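PDB 7KWD: alkaline phosphatase from Thermus thermophilus, which probably hydrolyses phosphate monoesters under alkaline conditions as a homodimeric metalloenzyme that binds two zinc ions and one magnesium ion. Local coordinates for residues Leu170-Ala174 / Glu175-Gly179; Gly243-Leu247 / Lys248-Gln252; Gln345-Ser348 / Phe349-Leu353. One frame throughout, in Å; residues are numbered along the deposited sequence.

In the fold
All three are local contacts in which one element meets the next. Interaction 1 takes the chain from the end of helix 162-172 into strand 176-178; interactions 2 and 3 begin helices 247-259 and 349-356 with a serine at the N-cap. Interactions 1 and 2, both partly buried, touch, Leu178 CD1 lying 3.3 Å from Met250 O, and both pack beside strand 135-140. Interaction 3 stands apart, its centre about 20 Å from that of interaction 2, and is buried. The chemistry differs accordingly: a tyrosine hydroxyl and ring in the first, a water-linked carboxylate in the second, a serine also tied to Asp236 in the third.

Interaction 1 of 3, residues Leu170-Ala174 / Glu175-Gly179; sequences LEFGA and EVYLG
Tyr177 reaches back from the strand and lays its ring against Ala174, in the turn that leads out of helix 162-172. The methyl of Ala174 sits over one face of that ring, with Ala174 CB only 3.3 Å from Tyr177 CZ, a snug fit. At the far end of the ring, the hydroxyl takes the backbone N-H of the same residue: Ala174 N lies 3.0 Å from Tyr177 OH, and the bond is fairly straight at 161°. One alanine is thus held twice, by its methyl against the ring face and by its amide at the hydroxyl. Tyr177 can do this because its CG lies beside the backbone N and anti to the carbonyl carbon (chi1 -65°), which swings the ring back over the turn.

Phe172 meets the tyrosine differently. The two side chains run at a slant to each other, and the Tyr177 hydroxyl comes in at the edge of the phenylalanine ring, within its plane, with Phe172 CD2 3.5 Å from Tyr177 OH. The hydroxyl is therefore lodged between a phenyl edge and an amide. Gly173, next after Phe172, leaves helical geometry with positive phi and so turns the chain towards Ala174. Glu175, its chain bent about the CB-CG bond, folds its carboxylate back so that OE1 comes 3.7 Å from Ala174 C, but the hydrogen bond that OE1 accepts comes from Val136 N.

Tyr169, one helical turn before Phe172, stacks on Tyr177, and helix 196-202 brings Phe200 against the same tyrosine. Strand 176-178 runs parallel to its neighbours 135-140 and 222-225 within the alpha/beta core, while Val176 and Leu178 point their side chains onto helix 247-259.

Interaction 2 of 3, residues Gly243-Leu247 / Lys248-Gln252; sequences GVPSL and KEMVQ
Ser246 and Glu249 grip each other twice at the first turn of the helix. Glu249 N donates to Ser246 OG at 3.0 Å, and in return Ser246 N donates to Glu249 OE1 at 2.9 Å. The serine hydroxyl oxygen stands between its own backbone N and carbonyl carbon (chi1 62°), where it faces the helix end. Ser246 N meets OE1 on the anti side of the carboxylate, 21° out of its plane.

The tight part lies on the inner side. Pro245 and Met250 slant across each other, with Pro245 CG 3.9 Å from Met250 CG, and both lean on Phe226. Leu247 turns inward to Val139, Val269 and Ala271, and Val251 joins it on Val139 and Val269, so this side of the helix is bedded on strands 135-140 and 265-271. Along the helix itself the backbone bonds begin: Val251 N reaches Leu247 O at 2.9 Å and Met250 N reaches Ser246 O at 3.2 Å.

The other side is looser. A water bridges the loop to the box, donating to Val244 O and to Glu249 OE1, each 2.6 Å from its oxygen, so that this carboxylate oxygen accepts from both an amide and a water. Lys248 runs out fully extended beside Glu295. An alanine in place of Glu249 would probably leave Ser246 N without this acceptor and the water with one fewer, so that the loop before the helix is less firmly held.

Reciprocal bonding of this kind is the capping box, here at the N-terminus of helix 247-259 in the alpha/beta fold; the side chain of Leu247 is about 6 Å from that of Glu270, a magnesium ligand.

Interaction 3 of 3, residues Gln345-Ser348 / Phe349-Leu353; sequences QRAS and FEHML
Ala347 and Ser348 run extended until the chain bends into helix 349-356, with Ser348 as its N-cap. The first helical bond is almost perfectly straight: Met352 N donates to Ser348 O at 3.0 Å, with an angle of 178° at the hydrogen. The capping bond proper comes from the side chain, for Ser348 OG accepts from His351 N at 3.1 Å. The same hydroxyl is also hydrogen-bonded to Asp236, which ties the helix start to helix 234-239, while Phe349 N, in the first turn, is taken by Asp282.

Round this cap the side chains pack closely. His351 CG is anti to its backbone N (chi1 -178°), which carries the imidazole back along the loop, and His351 CD2 stands 3.8 Å from Ala347 CB. Glu350 leads away from the cap to a salt bridge with Arg273. Met352 CG passes 3.3 Å from Ser348 O. The thioether sulfur next to it lies at the edge of the Phe349 ring and in its plane, Met352 SD being 3.9 Å from Phe349 CD1.

Interaction 1 of 3, residues Leu170-Ala174 / Glu175-Gly179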
loop_
_atom_site.group_PDB
_atom_site.type_symbol
_atom_site.label_atom_id
_atom_site.label_comp_id
_atom_site.label_asym_id
_atom_site.label_seq_id
_atom_site.Cartn_x
_atom_site.Cartn_y
_atom_site.Cartn_z
ATOM N N LEU A 170 -19.099 15.507 28.045
ATOM C CA LEU A 170 -19.664 15.532 29.391
ATOM C C LEU A 170 -21.113 15.060 29.385
ATOM O O LEU A 170 -21.522 14.282 30.245
ATOM C CB LEU A 170 -19.560 16.945 29.966
ATOM C CG LEU A 170 -20.145 17.199 31.359
ATOM C CD1 LEU A 170 -19.471 16.332 32.438
ATOM C CD2 LEU A 170 -20.035 18.694 31.724
ATOM N N GLU A 171 -21.907 15.537 28.422
ATOM C CA GLU A 171 -23.313 15.155 28.373
ATOM C C GLU A 171 -23.465 13.698 27.949
ATOM O O GLU A 171 -24.318 12.978 28.479
ATOM C CB GLU A 171 -24.080 16.077 27.419
ATOM C CG GLU A 171 -25.603 15.857 27.454
ATOM C CD GLU A 171 -26.315 16.627 26.358
ATOM O OE1 GLU A 171 -25.647 17.476 25.715
ATOM O OE2 GLU A 171 -27.531 16.379 26.132
ATOM N N PHE A 172 -22.620 13.228 27.021
ATOM C CA PHE A 172 -22.698 11.823 26.623
ATOM C C PHE A 172 -22.409 10.905 27.797
ATOM O O PHE A 172 -23.103 9.901 28.002
ATOM C CB PHE A 172 -21.734 11.538 25.471
ATOM C CG PHE A 172 -21.793 10.106 24.980
ATOM C CD1 PHE A 172 -22.877 9.644 24.235
ATOM C CD2 PHE A 172 -20.784 9.216 25.295
ATOM C CE1 PHE A 172 -22.927 8.306 23.792
ATOM C CE2 PHE A 172 -20.824 7.869 24.859
ATOM C CZ PHE A 172 -21.897 7.421 24.113
ATOM N N GLY A 173 -21.407 11.242 28.597
ATOM C CA GLY A 173 -21.140 10.494 29.809
ATOM C C GLY A 173 -20.409 9.171 29.670
ATOM O O GLY A 173 -20.684 8.232 30.435
ATOM N N ALA A 174 -19.458 9.062 28.742
ATOM C CA ALA A 174 -18.717 7.803 28.635
ATOM C C ALA A 174 -17.936 7.550 29.917
ATOM O O ALA A 174 -17.510 8.489 30.606
ATOM C CB ALA A 174 -17.764 7.812 27.439
ATOM N N GLU A 175 -17.724 6.265 30.222
ATOM C CA GLU A 175 -17.099 5.914 31.486
ATOM C C GLU A 175 -15.626 6.280 31.519
ATOM O O GLU A 175 -15.087 6.563 32.600
ATOM C CB GLU A 175 -17.296 4.420 31.767
ATOM C CG GLU A 175 -18.673 4.064 32.373
ATOM C CD GLU A 175 -19.851 4.033 31.357
ATOM O OE1 GLU A 175 -19.679 4.344 30.131
ATOM O OE2 GLU A 175 -20.974 3.697 31.808
ATOM N N VAL A 176 -14.959 6.276 30.371
ATOM C CA VAL A 176 -13.534 6.572 30.289
ATOM C C VAL A 176 -13.259 7.448 29.064
ATOM O O VAL A 176 -13.608 7.083 27.941
ATOM C CB VAL A 176 -12.658 5.298 30.184
ATOM C CG1 VAL A 176 -11.179 5.674 29.974
ATOM C CG2 VAL A 176 -12.825 4.408 31.399
ATOM N N TYR A 177 -12.547 8.550 29.277
ATOM C CA TYR A 177 -12.032 9.418 28.230
ATOM C C TYR A 177 -10.565 9.688 28.542
ATOM O O TYR A 177 -10.266 10.297 29.571
ATOM C CB TYR A 177 -12.753 10.767 28.197
ATOM C CG TYR A 177 -14.213 10.802 27.857
ATOM C CD1 TYR A 177 -14.644 10.633 26.544
ATOM C CD2 TYR A 177 -15.156 11.100 28.825
ATOM C CE1 TYR A 177 -15.985 10.724 26.220
ATOM C CE2 TYR A 177 -16.499 11.168 28.521
ATOM C CZ TYR A 177 -16.910 10.992 27.215
ATOM O OH TYR A 177 -18.240 11.074 26.900
ATOM N N LEU A 178 -9.660 9.294 27.648
ATOM C CA LEU A 178 -8.233 9.480 27.861
ATOM C C LEU A 178 -7.578 9.933 26.576
ATOM O O LEU A 178 -7.766 9.307 25.531
ATOM C CB LEU A 178 -7.556 8.197 28.322
ATOM C CG LEU A 178 -7.991 7.600 29.639
ATOM C CD1 LEU A 178 -7.402 6.225 29.784
ATOM C CD2 LEU A 178 -7.597 8.502 30.812
ATOM N N GLY A 179 -6.796 11.000 26.663
ATOM C CA GLY A 179 -6.074 11.509 25.506
ATOM C C GLY A 179 -5.489 12.881 25.798
ATOM O O GLY A 179 -5.232 13.223 26.959
#

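Interaction 2 of 3, residues Gly243-Leu247 / Lys248-Gln252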
loop_
_atom_site.group_PDB
_atom_site.type_symbol
_atom_site.label_atom_id
_atom_site.label_comp_id
_atom_site.label_asym_id
_atom_site.label_seq_id
_atom_site.Cartn_x
_atom_site.Cartn_y
_atom_site.Cartn_z
ATOM N N GLY A 243 6.992 13.922 30.166
ATOM C CA GLY A 243 6.157 13.313 31.179
ATOM C C GLY A 243 4.724 13.136 30.715
ATOM O O GLY A 243 3.791 13.738 31.274
ATOM N N VAL A 244 4.546 12.326 29.685
ATOM C CA VAL A 244 3.223 12.022 29.137
ATOM C C VAL A 244 3.082 10.510 29.118
ATOM O O VAL A 244 4.075 9.767 29.073
ATOM C CB VAL A 244 3.027 12.628 27.715
ATOM C CG1 VAL A 244 3.116 14.116 27.809
ATOM C CG2 VAL A 244 4.083 12.102 26.745
ATOM N N PRO A 245 1.839 10.013 29.154
ATOM C CA PRO A 245 1.659 8.554 29.137
ATOM C C PRO A 245 1.867 8.010 27.734
ATOM O O PRO A 245 1.747 8.728 26.738
ATOM C CB PRO A 245 0.225 8.353 29.623
ATOM C CG PRO A 245 -0.489 9.658 29.340
ATOM C CD PRO A 245 0.550 10.741 29.173
ATOM N N SER A 246 2.276 6.746 27.676
ATOM C CA SER A 246 2.232 5.978 26.441
ATOM C C SER A 246 0.796 5.538 26.161
ATOM O O SER A 246 -0.050 5.486 27.055
ATOM C CB SER A 246 3.124 4.733 26.545
ATOM O OG SER A 246 2.648 3.879 27.584
ATOM N N LEU A 247 0.522 5.181 24.912
ATOM C CA LEU A 247 -0.803 4.624 24.638
ATOM C C LEU A 247 -1.073 3.422 25.547
ATOM O O LEU A 247 -2.171 3.287 26.114
ATOM C CB LEU A 247 -0.920 4.272 23.165
ATOM C CG LEU A 247 -2.339 3.874 22.712
ATOM C CD1 LEU A 247 -3.351 4.943 23.039
ATOM C CD2 LEU A 247 -2.302 3.595 21.203
ATOM N N LYS A 248 -0.065 2.562 25.736
ATOM C CA LYS A 248 -0.240 1.398 26.603
ATOM C C LYS A 248 -0.680 1.802 27.999
ATOM O O LYS A 248 -1.612 1.203 28.572
ATOM C CB LYS A 248 1.073 0.602 26.685
ATOM C CG LYS A 248 0.992 -0.639 27.604
ATOM C CD LYS A 248 2.369 -1.323 27.653
ATOM C CE LYS A 248 2.343 -2.674 28.372
ATOM N NZ LYS A 248 3.738 -3.211 28.465
ATOM N N GLU A 249 -0.007 2.798 28.585
ATOM C CA GLU A 249 -0.349 3.217 29.947
ATOM C C GLU A 249 -1.798 3.669 30.035
ATOM O O GLU A 249 -2.467 3.455 31.050
ATOM C CB GLU A 249 0.582 4.349 30.410
ATOM C CG GLU A 249 1.961 3.844 30.881
ATOM C CD GLU A 249 3.009 4.942 31.103
ATOM O OE1 GLU A 249 3.017 5.985 30.401
ATOM O OE2 GLU A 249 3.849 4.736 31.994
ATOM N N MET A 250 -2.285 4.333 28.994
ATOM C CA MET A 250 -3.678 4.775 28.993
ATOM C C MET A 250 -4.623 3.585 28.879
ATOM O O MET A 250 -5.600 3.496 29.629
ATOM C CB MET A 250 -3.894 5.777 27.854
ATOM C CG MET A 250 -3.284 7.155 28.148
ATOM S SD MET A 250 -3.727 8.453 26.994
ATOM C CE MET A 250 -2.710 8.301 25.671
ATOM N N VAL A 251 -4.331 2.629 27.985
ATOM C CA VAL A 251 -5.172 1.429 27.915
ATOM C C VAL A 251 -5.156 0.655 29.242
ATOM O O VAL A 251 -6.199 0.161 29.699
ATOM C CB VAL A 251 -4.737 0.547 26.732
ATOM C CG1 VAL A 251 -5.502 -0.739 26.744
ATOM C CG2 VAL A 251 -4.985 1.280 25.389
ATOM N N GLN A 252 -3.979 0.515 29.873
ATOM C CA GLN A 252 -3.916 -0.231 31.139
ATOM C C GLN A 252 -4.874 0.349 32.173
ATOM O O GLN A 252 -5.444 -0.401 32.978
ATOM C CB GLN A 252 -2.494 -0.227 31.704
ATOM C CG GLN A 252 -1.513 -0.988 30.861
ATOM C CD GLN A 252 -0.085 -0.933 31.397
ATOM O OE1 GLN A 252 0.558 0.138 31.432
ATOM N NE2 GLN A 252 0.453 -2.105 31.753
HETATM O O HOH W 1 5.127 7.489 29.853
#

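Interaction 3 of 3, residues Gln345-Ser348 / Phe349-Leu353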
loop_
_atom_site.group_PDB
_atom_site.type_symbol
_atom_site.label_atom_id
_atom_site.label_comp_id
_atom_site.label_asym_id
_atom_site.label_seq_id
_atom_site.Cartn_x
_atom_site.Cartn_y
_atom_site.Cartn_z
ATOM N N GLN A 345 17.525 7.753 15.372
ATOM C CA GLN A 345 16.608 8.875 15.568
ATOM C C GLN A 345 16.154 8.959 17.018
ATOM O O GLN A 345 15.973 7.949 17.696
ATOM C CB GLN A 345 15.416 8.756 14.627
ATOM C CG GLN A 345 15.843 8.878 13.190
ATOM C CD GLN A 345 14.704 9.179 12.281
ATOM O OE1 GLN A 345 13.599 9.402 12.732
ATOM N NE2 GLN A 345 14.969 9.212 10.985
ATOM N N ARG A 346 16.026 10.197 17.509
ATOM C CA ARG A 346 15.719 10.453 18.906
ATOM C C ARG A 346 14.602 11.480 19.090
ATOM O O ARG A 346 14.215 11.746 20.239
ATOM C CB ARG A 346 16.975 10.935 19.669
ATOM C CG ARG A 346 18.087 9.893 19.833
ATOM C CD ARG A 346 17.722 8.827 20.856
ATOM N NE ARG A 346 18.760 7.814 20.931
ATOM C CZ ARG A 346 18.844 6.760 20.129
ATOM N NH1 ARG A 346 17.935 6.551 19.179
ATOM N NH2 ARG A 346 19.832 5.896 20.292
ATOM N N ALA A 347 14.077 12.068 18.014
ATOM C CA ALA A 347 12.946 12.981 18.150
ATOM C C ALA A 347 12.242 13.119 16.800
ATOM O O ALA A 347 12.784 12.778 15.743
ATOM C CB ALA A 347 13.396 14.362 18.666
ATOM N N SER A 348 11.010 13.612 16.861
ATOM C CA SER A 348 10.228 13.874 15.666
ATOM C C SER A 348 10.536 15.255 15.089
ATOM O O SER A 348 11.077 16.126 15.760
ATOM C CB SER A 348 8.742 13.816 16.008
ATOM O OG SER A 348 8.413 14.864 16.928
ATOM N N PHE A 349 10.138 15.458 13.831
ATOM C CA PHE A 349 10.171 16.790 13.231
ATOM C C PHE A 349 9.398 17.805 14.073
ATOM O O PHE A 349 9.750 18.986 14.100
ATOM C CB PHE A 349 9.578 16.734 11.822
ATOM C CG PHE A 349 10.482 16.110 10.773
ATOM C CD1 PHE A 349 11.855 16.063 10.939
ATOM C CD2 PHE A 349 9.943 15.594 9.601
ATOM C CE1 PHE A 349 12.660 15.517 9.958
ATOM C CE2 PHE A 349 10.743 15.040 8.634
ATOM C CZ PHE A 349 12.107 15.011 8.808
ATOM N N GLU A 350 8.318 17.371 14.721
ATOM C CA GLU A 350 7.482 18.269 15.514
ATOM C C GLU A 350 8.244 18.792 16.710
ATOM O O GLU A 350 8.140 19.973 17.066
ATOM C CB GLU A 350 6.220 17.529 15.962
ATOM C CG GLU A 350 5.403 18.218 17.049
ATOM C CD GLU A 350 4.149 17.417 17.425
ATOM O OE1 GLU A 350 4.160 16.736 18.476
ATOM O OE2 GLU A 350 3.160 17.457 16.662
ATOM N N HIS A 351 9.015 17.915 17.342
ATOM C CA HIS A 351 9.810 18.323 18.494
ATOM C C HIS A 351 10.993 19.164 18.056
ATOM O O HIS A 351 11.254 20.225 18.633
ATOM C CB HIS A 351 10.244 17.085 19.233
ATOM C CG HIS A 351 11.035 17.352 20.459
ATOM N ND1 HIS A 351 10.450 17.551 21.687
ATOM C CD2 HIS A 351 12.372 17.415 20.655
ATOM C CE1 HIS A 351 11.395 17.717 22.590
ATOM N NE2 HIS A 351 12.569 17.634 21.991
ATOM N N MET A 352 11.681 18.742 16.994
ATOM C CA MET A 352 12.722 19.569 16.404
ATOM C C MET A 352 12.211 20.980 16.148
ATOM O O MET A 352 12.823 21.956 16.581
ATOM C CB MET A 352 13.235 18.928 15.112
ATOM C CG MET A 352 14.020 17.615 15.368
ATOM S SD MET A 352 14.393 16.619 13.883
ATOM C CE MET A 352 15.441 17.856 12.995
ATOM N N LEU A 353 11.076 21.109 15.455
ATOM C CA LEU A 353 10.544 22.436 15.166
ATOM C C LEU A 353 10.307 23.210 16.460
ATOM O O LEU A 353 10.601 24.405 16.555
ATOM C CB LEU A 353 9.255 22.316 14.377
ATOM C CG LEU A 353 9.235 22.584 12.880
ATOM C CD1 LEU A 353 10.606 22.697 12.254
ATOM C CD2 LEU A 353 8.420 21.502 12.137
#